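Local structure of tyrosine--tRNA ligase, mitochondrial (5IJX) at residues 223-228 and 251-256; 265-270 and 274-279. The protein probably catalyses the ATP-dependent attachment of L-tyrosine to tRNA(Tyr) in the mitochondrion, this chain being its catalytic part without the C-terminal region. All coordinates share one frame; numbering follows the deposited sequence.

Contact 1 (223-228 and 251-256). With TYR (tyrosine), chain B.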
ATOM      1  N   TRP A 223      -0.559 -10.856   2.465  1.00 53.40           N
ATOM      2  CA  TRP A 223      -1.591 -10.735   1.446  1.00 53.83           C
ATOM      3  C   TRP A 223      -1.465 -11.827   0.397  1.00 52.87           C
ATOM      4  O   TRP A 223      -2.476 -12.254  -0.166  1.00 53.13           O
ATOM      5  CB  TRP A 223      -1.527  -9.359   0.781  1.00 52.74           C
ATOM      6  CG  TRP A 223      -2.721  -9.073  -0.078  1.00 42.38           C
ATOM      7  CD1 TRP A 223      -2.825  -9.250  -1.429  1.00 50.45           C
ATOM      8  CD2 TRP A 223      -3.993  -8.572   0.359  1.00 42.60           C
ATOM      9  NE1 TRP A 223      -4.081  -8.883  -1.860  1.00 52.85           N
ATOM     10  CE2 TRP A 223      -4.815  -8.467  -0.781  1.00 52.53           C
ATOM     11  CE3 TRP A 223      -4.512  -8.203   1.604  1.00 48.22           C
ATOM     12  CZ2 TRP A 223      -6.128  -8.005  -0.712  1.00 51.40           C
ATOM     13  CZ3 TRP A 223      -5.815  -7.746   1.669  1.00 45.29           C
ATOM     14  CH2 TRP A 223      -6.608  -7.649   0.518  1.00 43.47           C
ATOM     15  N   ASP A 224      -0.244 -12.279   0.106  1.00 58.99           N
ATOM     16  CA  ASP A 224      -0.091 -13.510  -0.660  1.00 50.99           C
ATOM     17  C   ASP A 224      -0.802 -14.655   0.046  1.00 51.90           C
ATOM     18  O   ASP A 224      -1.575 -15.405  -0.569  1.00 63.28           O
ATOM     19  CB  ASP A 224       1.392 -13.841  -0.853  1.00 58.07           C
ATOM     20  CG  ASP A 224       2.105 -12.855  -1.752  1.00 61.26           C
ATOM     21  OD1 ASP A 224       1.427 -12.044  -2.417  1.00 60.40           O
ATOM     22  OD2 ASP A 224       3.352 -12.906  -1.801  1.00 56.92           O
ATOM     23  N   PHE A 225      -0.565 -14.790   1.355  1.00 47.02           N
ATOM     24  CA  PHE A 225      -1.227 -15.838   2.126  1.00 42.72           C
ATOM     25  C   PHE A 225      -2.745 -15.715   2.053  1.00 49.00           C
ATOM     26  O   PHE A 225      -3.447 -16.721   1.941  1.00 58.92           O
ATOM     27  CB  PHE A 225      -0.764 -15.787   3.581  1.00 49.62           C
ATOM     28  CG  PHE A 225      -1.034 -17.050   4.362  1.00 53.31           C
ATOM     29  CD1 PHE A 225      -1.720 -18.116   3.798  1.00 54.83           C
ATOM     30  CD2 PHE A 225      -0.600 -17.165   5.673  1.00 59.56           C
ATOM     31  CE1 PHE A 225      -1.962 -19.266   4.522  1.00 55.94           C
ATOM     32  CE2 PHE A 225      -0.836 -18.315   6.401  1.00 59.97           C
ATOM     33  CZ  PHE A 225      -1.519 -19.367   5.824  1.00 59.08           C
ATOM     34  N   TRP A 226      -3.272 -14.494   2.137  1.00 56.46           N
ATOM     35  CA  TRP A 226      -4.718 -14.298   2.074  1.00 49.88           C
ATOM     36  C   TRP A 226      -5.255 -14.651   0.693  1.00 51.28           C
ATOM     37  O   TRP A 226      -6.274 -15.345   0.566  1.00 61.74           O
ATOM     38  CB  TRP A 226      -5.037 -12.850   2.447  1.00 46.25           C
ATOM     39  CG  TRP A 226      -6.426 -12.382   2.152  1.00 61.31           C
ATOM     40  CD1 TRP A 226      -6.784 -11.366   1.315  1.00 67.13           C
ATOM     41  CD2 TRP A 226      -7.643 -12.890   2.709  1.00 60.24           C
ATOM     42  NE1 TRP A 226      -8.148 -11.212   1.311  1.00 65.11           N
ATOM     43  CE2 TRP A 226      -8.700 -12.137   2.158  1.00 67.06           C
ATOM     44  CE3 TRP A 226      -7.943 -13.910   3.616  1.00 52.62           C
ATOM     45  CZ2 TRP A 226     -10.034 -12.374   2.484  1.00 69.65           C
ATOM     46  CZ3 TRP A 226      -9.267 -14.144   3.937  1.00 64.03           C
ATOM     47  CH2 TRP A 226     -10.296 -13.378   3.374  1.00 63.27           C
ATOM     48  N   TYR A 227      -4.560 -14.200  -0.351  1.00 53.45           N
ATOM     49  CA  TYR A 227      -4.951 -14.512  -1.720  1.00 52.98           C
ATOM     50  C   TYR A 227      -5.055 -16.016  -1.924  1.00 52.94           C
ATOM     51  O   TYR A 227      -6.054 -16.515  -2.456  1.00 56.30           O
ATOM     52  CB  TYR A 227      -3.939 -13.898  -2.688  1.00 52.74           C
ATOM     53  CG  TYR A 227      -4.203 -14.189  -4.148  1.00 55.88           C
ATOM     54  CD1 TYR A 227      -4.905 -13.291  -4.940  1.00 64.55           C
ATOM     55  CD2 TYR A 227      -3.735 -15.358  -4.739  1.00 59.12           C
ATOM     56  CE1 TYR A 227      -5.144 -13.553  -6.279  1.00 63.88           C
ATOM     57  CE2 TYR A 227      -3.973 -15.628  -6.074  1.00 65.72           C
ATOM     58  CZ  TYR A 227      -4.674 -14.723  -6.841  1.00 72.30           C
ATOM     59  OH  TYR A 227      -4.905 -14.996  -8.171  1.00 74.40           O
ATOM     60  N   LEU A 228      -4.031 -16.763  -1.501  1.00 64.28           N
ATOM     61  CA  LEU A 228      -4.084 -18.216  -1.620  1.00 62.66           C
ATOM     62  C   LEU A 228      -5.081 -18.831  -0.647  1.00 65.43           C
ATOM     63  O   LEU A 228      -5.597 -19.923  -0.908  1.00 58.76           O
ATOM     64  CB  LEU A 228      -2.694 -18.807  -1.393  1.00 57.63           C
ATOM     65  CG  LEU A 228      -1.640 -18.349  -2.401  1.00 54.83           C
ATOM     66  CD1 LEU A 228      -0.262 -18.850  -1.999  1.00 54.09           C
ATOM     67  CD2 LEU A 228      -2.002 -18.826  -3.801  1.00 60.63           C
ATOM     68  N   ASP A 251      -2.316 -14.289  11.800  1.00 51.68           N
ATOM     69  CA  ASP A 251      -2.995 -13.220  12.518  1.00 61.09           C
ATOM     70  C   ASP A 251      -3.632 -12.225  11.561  1.00 58.34           C
ATOM     71  O   ASP A 251      -4.696 -11.668  11.860  1.00 57.90           O
ATOM     72  CB  ASP A 251      -2.019 -12.505  13.448  1.00 63.14           C
ATOM     73  CG  ASP A 251      -1.545 -13.394  14.583  1.00 72.89           C
ATOM     74  OD1 ASP A 251      -2.202 -14.428  14.841  1.00 75.42           O
ATOM     75  OD2 ASP A 251      -0.524 -13.059  15.223  1.00 71.68           O
ATOM     76  N   ALA A 252      -3.011 -11.995  10.404  1.00 47.13           N
ATOM     77  CA  ALA A 252      -3.606 -11.092   9.426  1.00 45.89           C
ATOM     78  C   ALA A 252      -4.924 -11.660   8.915  1.00 55.38           C
ATOM     79  O   ALA A 252      -5.977 -11.017   9.015  1.00 68.03           O
ATOM     80  CB  ALA A 252      -2.630 -10.844   8.274  1.00 48.70           C
ATOM     81  N   ILE A 253      -4.887 -12.889   8.394  1.00 59.56           N
ATOM     82  CA  ILE A 253      -6.093 -13.505   7.848  1.00 62.66           C
ATOM     83  C   ILE A 253      -7.186 -13.551   8.905  1.00 56.40           C
ATOM     84  O   ILE A 253      -8.329 -13.147   8.662  1.00 55.90           O
ATOM     85  CB  ILE A 253      -5.779 -14.910   7.302  1.00 67.33           C
ATOM     86  CG1 ILE A 253      -4.821 -14.806   6.111  1.00 61.17           C
ATOM     87  CG2 ILE A 253      -7.071 -15.633   6.910  1.00 68.73           C
ATOM     88  CD1 ILE A 253      -4.335 -16.136   5.587  1.00 65.27           C
ATOM     89  N   LYS A 254      -6.854 -14.060  10.093  1.00 49.95           N
ATOM     90  CA  LYS A 254      -7.821 -14.068  11.182  1.00 55.39           C
ATOM     91  C   LYS A 254      -8.408 -12.678  11.382  1.00 61.95           C
ATOM     92  O   LYS A 254      -9.632 -12.512  11.454  1.00 69.92           O
ATOM     93  CB  LYS A 254      -7.161 -14.581  12.463  1.00 54.43           C
ATOM     94  CG  LYS A 254      -6.777 -16.059  12.387  1.00 58.14           C
ATOM     95  CD  LYS A 254      -6.036 -16.536  13.625  1.00 61.91           C
ATOM     96  CE  LYS A 254      -5.788 -18.040  13.573  1.00 63.46           C
ATOM     97  NZ  LYS A 254      -4.767 -18.490  14.564  1.00 79.29           N
ATOM     98  N   GLY A 255      -7.547 -11.657  11.424  1.00 50.97           N
ATOM     99  CA  GLY A 255      -8.042 -10.301  11.595  1.00 53.09           C
ATOM    100  C   GLY A 255      -9.075  -9.934  10.549  1.00 58.17           C
ATOM    101  O   GLY A 255     -10.074  -9.276  10.849  1.00 63.84           O
ATOM    102  N   ILE A 256      -8.853 -10.363   9.307  1.00 54.96           N
ATOM    103  CA  ILE A 256      -9.825 -10.113   8.247  1.00 50.63           C
ATOM    104  C   ILE A 256     -11.141 -10.812   8.566  1.00 64.83           C
ATOM    105  O   ILE A 256     -12.218 -10.208   8.500  1.00 69.41           O
ATOM    106  CB  ILE A 256      -9.256 -10.561   6.889  1.00 49.59           C
ATOM    107  CG1 ILE A 256      -8.073  -9.668   6.509  1.00 56.72           C
ATOM    108  CG2 ILE A 256     -10.333 -10.522   5.810  1.00 55.55           C
ATOM    109  CD1 ILE A 256      -7.355 -10.099   5.248  1.00 61.04           C
TER
HETATM  110  N   TYR B 501      10.123 -14.592   2.626  1.00 71.34           N
HETATM  111  CA  TYR B 501      10.594 -15.664   1.757  1.00 77.88           C
HETATM  112  C   TYR B 501      12.121 -15.666   1.680  1.00 80.94           C
HETATM  113  O   TYR B 501      12.752 -16.694   1.417  1.00 73.96           O
HETATM  114  CB  TYR B 501       9.997 -15.514   0.353  1.00 76.73           C
HETATM  115  CG  TYR B 501       8.481 -15.440   0.316  1.00 63.18           C
HETATM  116  CD1 TYR B 501       7.701 -16.191   1.187  1.00 55.85           C
HETATM  117  CD2 TYR B 501       7.832 -14.616  -0.595  1.00 56.12           C
HETATM  118  CE1 TYR B 501       6.316 -16.121   1.149  1.00 57.41           C
HETATM  119  CE2 TYR B 501       6.451 -14.540  -0.638  1.00 53.17           C
HETATM  120  CZ  TYR B 501       5.697 -15.293   0.235  1.00 56.95           C
HETATM  121  OH  TYR B 501       4.323 -15.215   0.187  1.00 52.88           O
HETATM  122  OXT TYR B 501      12.765 -14.634   1.878  1.00 84.91           O

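Contact 2 (265-270 and 274-279)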
ATOM      1  N   TRP A 265     -15.502 -16.740   3.839  1.00 80.09           N
ATOM      2  CA  TRP A 265     -14.487 -17.608   4.426  1.00 66.65           C
ATOM      3  C   TRP A 265     -14.454 -17.541   5.946  1.00 65.50           C
ATOM      4  O   TRP A 265     -13.546 -18.117   6.558  1.00 72.54           O
ATOM      5  CB  TRP A 265     -13.110 -17.252   3.861  1.00 66.68           C
ATOM      6  CG  TRP A 265     -13.036 -17.444   2.379  1.00 65.63           C
ATOM      7  CD1 TRP A 265     -12.811 -18.616   1.715  1.00 71.54           C
ATOM      8  CD2 TRP A 265     -13.203 -16.439   1.373  1.00 65.92           C
ATOM      9  NE1 TRP A 265     -12.825 -18.401   0.358  1.00 76.67           N
ATOM     10  CE2 TRP A 265     -13.062 -17.073   0.121  1.00 74.39           C
ATOM     11  CE3 TRP A 265     -13.456 -15.062   1.407  1.00 66.41           C
ATOM     12  CZ2 TRP A 265     -13.166 -16.380  -1.083  1.00 80.78           C
ATOM     13  CZ3 TRP A 265     -13.557 -14.376   0.209  1.00 71.67           C
ATOM     14  CH2 TRP A 265     -13.412 -15.036  -1.019  1.00 78.23           C
ATOM     15  N   ALA A 266     -15.409 -16.859   6.573  1.00 73.78           N
ATOM     16  CA  ALA A 266     -15.424 -16.780   8.028  1.00 72.08           C
ATOM     17  C   ALA A 266     -16.218 -17.948   8.612  1.00 84.43           C
ATOM     18  O   ALA A 266     -17.244 -18.341   8.050  1.00 85.46           O
ATOM     19  CB  ALA A 266     -16.040 -15.465   8.490  1.00 68.57           C
ATOM     20  N   PRO A 267     -15.776 -18.522   9.733  1.00 84.16           N
ATOM     21  CA  PRO A 267     -16.495 -19.671  10.296  1.00 89.53           C
ATOM     22  C   PRO A 267     -17.767 -19.268  11.024  1.00101.61           C
ATOM     23  O   PRO A 267     -17.745 -19.013  12.233  1.00116.88           O
ATOM     24  CB  PRO A 267     -15.467 -20.282  11.253  1.00 92.25           C
ATOM     25  CG  PRO A 267     -14.667 -19.115  11.712  1.00 91.26           C
ATOM     26  CD  PRO A 267     -14.597 -18.165  10.540  1.00 92.06           C
ATOM     27  N   LYS A 268     -18.880 -19.203  10.300  1.00 94.02           N
ATOM     28  CA  LYS A 268     -20.166 -18.892  10.909  1.00 92.67           C
ATOM     29  C   LYS A 268     -20.681 -20.107  11.670  1.00103.48           C
ATOM     30  O   LYS A 268     -20.739 -21.213  11.123  1.00116.68           O
ATOM     31  CB  LYS A 268     -21.170 -18.462   9.840  1.00 79.83           C
ATOM     32  N   LYS A 269     -21.051 -19.903  12.931  1.00103.20           N
ATOM     33  CA  LYS A 269     -21.543 -20.994  13.769  1.00112.31           C
ATOM     34  C   LYS A 269     -22.742 -21.675  13.104  1.00111.73           C
ATOM     35  O   LYS A 269     -23.499 -21.009  12.399  1.00114.71           O
ATOM     36  CB  LYS A 269     -21.929 -20.479  15.158  1.00118.91           C
ATOM     37  CG  LYS A 269     -23.113 -19.524  15.163  1.00120.19           C
ATOM     38  N   ASP A 270     -22.941 -22.981  13.309  1.00102.05           N
ATOM     39  CA  ASP A 270     -22.098 -23.827  14.154  1.00100.79           C
ATOM     40  C   ASP A 270     -21.073 -24.595  13.319  1.00105.07           C
ATOM     41  O   ASP A 270     -21.253 -25.775  13.020  1.00104.92           O
ATOM     42  CB  ASP A 270     -22.963 -24.807  14.960  1.00113.18           C
ATOM     43  CG  ASP A 270     -23.868 -25.658  14.084  1.00109.06           C
ATOM     44  OD1 ASP A 270     -23.965 -26.878  14.337  1.00 96.15           O
ATOM     45  OD2 ASP A 270     -24.486 -25.109  13.149  1.00108.87           O
ATOM     46  N   ASP A 274     -11.448 -24.343  13.947  1.00 82.31           N
ATOM     47  CA  ASP A 274     -10.175 -24.975  13.624  1.00 88.19           C
ATOM     48  C   ASP A 274     -10.112 -25.444  12.178  1.00 81.95           C
ATOM     49  O   ASP A 274      -9.012 -25.606  11.637  1.00 75.50           O
ATOM     50  CB  ASP A 274      -9.925 -26.154  14.566  1.00 97.91           C
ATOM     51  CG  ASP A 274      -9.696 -25.717  15.999  1.00 94.64           C
ATOM     52  OD1 ASP A 274      -9.932 -24.528  16.302  1.00 93.14           O
ATOM     53  OD2 ASP A 274      -9.288 -26.560  16.824  1.00 90.86           O
ATOM     54  N   LEU A 275     -11.260 -25.669  11.539  1.00 77.68           N
ATOM     55  CA  LEU A 275     -11.298 -26.096  10.147  1.00 79.62           C
ATOM     56  C   LEU A 275     -11.310 -24.931   9.167  1.00 79.61           C
ATOM     57  O   LEU A 275     -11.175 -25.158   7.959  1.00 75.54           O
ATOM     58  CB  LEU A 275     -12.529 -26.977   9.905  1.00 71.61           C
ATOM     59  CG  LEU A 275     -12.585 -28.279  10.707  1.00 84.60           C
ATOM     60  CD1 LEU A 275     -13.890 -29.013  10.442  1.00 98.93           C
ATOM     61  CD2 LEU A 275     -11.398 -29.171  10.383  1.00 80.24           C
ATOM     62  N   ALA A 276     -11.465 -23.699   9.652  1.00 72.82           N
ATOM     63  CA  ALA A 276     -11.508 -22.522   8.799  1.00 72.64           C
ATOM     64  C   ALA A 276     -10.290 -21.620   8.943  1.00 67.49           C
ATOM     65  O   ALA A 276     -10.168 -20.655   8.182  1.00 73.06           O
ATOM     66  CB  ALA A 276     -12.771 -21.700   9.101  1.00 72.23           C
ATOM     67  N   ASN A 277      -9.388 -21.907   9.883  1.00 67.05           N
ATOM     68  CA  ASN A 277      -8.315 -20.988  10.225  1.00 69.11           C
ATOM     69  C   ASN A 277      -7.043 -21.308   9.454  1.00 70.17           C
ATOM     70  O   ASN A 277      -6.866 -22.417   8.942  1.00 67.96           O
ATOM     71  CB  ASN A 277      -8.029 -21.050  11.723  1.00 80.49           C
ATOM     72  CG  ASN A 277      -9.006 -20.232  12.538  1.00 86.16           C
ATOM     73  OD1 ASN A 277      -9.965 -19.676  12.005  1.00 98.49           O
ATOM     74  ND2 ASN A 277      -8.769 -20.156  13.842  1.00 90.28           N
ATOM     75  N   PRO A 278      -6.131 -20.344   9.360  1.00 59.94           N
ATOM     76  CA  PRO A 278      -4.828 -20.601   8.747  1.00 58.47           C
ATOM     77  C   PRO A 278      -3.825 -21.154   9.746  1.00 59.89           C
ATOM     78  O   PRO A 278      -3.889 -20.895  10.949  1.00 65.58           O
ATOM     79  CB  PRO A 278      -4.411 -19.208   8.257  1.00 59.63           C
ATOM     80  CG  PRO A 278      -5.001 -18.291   9.277  1.00 61.39           C
ATOM     81  CD  PRO A 278      -6.314 -18.917   9.680  1.00 65.52           C
ATOM     82  N   TYR A 279      -2.879 -21.931   9.220  1.00 61.70           N
ATOM     83  CA  TYR A 279      -1.841 -22.547  10.034  1.00 62.14           C
ATOM     84  C   TYR A 279      -0.498 -22.438   9.321  1.00 61.89           C
ATOM     85  O   TYR A 279      -0.418 -22.136   8.124  1.00 48.53           O
ATOM     86  CB  TYR A 279      -2.161 -24.017  10.332  1.00 54.24           C
ATOM     87  CG  TYR A 279      -3.432 -24.236  11.125  1.00 63.65           C
ATOM     88  CD1 TYR A 279      -3.397 -24.375  12.508  1.00 64.40           C
ATOM     89  CD2 TYR A 279      -4.666 -24.310  10.491  1.00 62.65           C
ATOM     90  CE1 TYR A 279      -4.556 -24.579  13.236  1.00 67.92           C
ATOM     91  CE2 TYR A 279      -5.829 -24.513  11.212  1.00 68.86           C
ATOM     92  CZ  TYR A 279      -5.768 -24.647  12.583  1.00 69.11           C
ATOM     93  OH  TYR A 279      -6.925 -24.849  13.301  1.00 68.43           O
TER

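Contact 1 (223-228 and 251-256)
Phe225 and Trp226 of helix 217-229 receive Ile253 and Ile256 of helix 243-259; the axes of the two short segments approach to 9.5 Å with a crossing angle of -57°, without a hydrogen bond between the segments. Trp223 lies back from this seam; one face of its indole has Trp226 CD1 above it, offset toward the rim, and the ring packs on Val181 and Leu185 of helix 178-186. Asp224 faces the other way and binds the substrate: the phenol of the bound tyrosine donates from OH to Asp224 OD2 at 3.2 Å. Asn169 also bonds to OD2, while the indole nitrogens of Trp172 and Trp173 bond to OD1, so the carboxylate is gripped through both oxygens. The Phe225 ring, swung away from its own backbone N (chi1 -162°), turns a face to the tip of Ile253, whose CD1 sits 3.7 Å from the ring centroid. Trp226 takes both isoleucines. Ile256 CD1 lies over its five-membered ring, 3.8 Å from the centroid, and Ile256 CG2 reaches Trp226 CH2 at 3.8 Å; Ile253 CG2 comes obliquely to Trp226 CE3. This buried aliphatic-on-aromatic helix packing backs the tyrosine pocket in the Rossmann-like catalytic domain of a class I synthetase.

Contact 2 (265-270 and 274-279)
Where Pro267 meets Ala276, no aromatic face takes part, and the two flat rings of the segments are occupied elsewhere. The indole of Trp265 leads away from 274-279 and packs on Leu257 of helix 243-259 and Phe229 of helix 217-229. The phenol of Tyr279 has Asp274 O at its edge, in the plane of the ring, and its OH donates to that oxygen at 2.8 Å. The hydroxyl lies in the carbonyl plane, on a lone pair, with a C=O...O angle of 112°. This bond ties the two ends of 274-279 together, and Ala56, Leu57 and Leu60 of helix 54-63 pack against the same ring.

Across the segments the touch is small and apolar. The methyl of Ala276 points at the pyrrolidine of Pro267, with CB to CB 3.7 Å and Ala276 CB to Pro267 CG 4.1 Å. Pro267 is the centre of an inverse gamma turn, a tight bend at the point where the chain passes Ala276. Polar ties of 274-279 run instead to the body of the domain, including a salt bridge from Asp274 to Lys59. With 106 Å² buried, essentially between one proline ring and one methyl, and no hydrogen bond across, this is a small nonpolar contact without the directional constraint that a polar bond would impose.

The two contacts follow one another along the chain, with centres about 13 Å apart, and they meet through 274-279. Phe225 of contact 1 also touches Pro278, with Phe225 CZ 3.8 Å from Pro278 CB. Lys254 of helix 243-259 runs past the same loop, bringing its CE within 3.7 Å of Asn277 ND2. The loop that carries contact 2 thus lies against both helices before it enters strand 279-283 of the central sheet. Only contact 1 reaches the substrate, through Asp224; Ala276 CB of contact 2 is 20.3 Å from OH of the bound tyrosine, well away from the pocket.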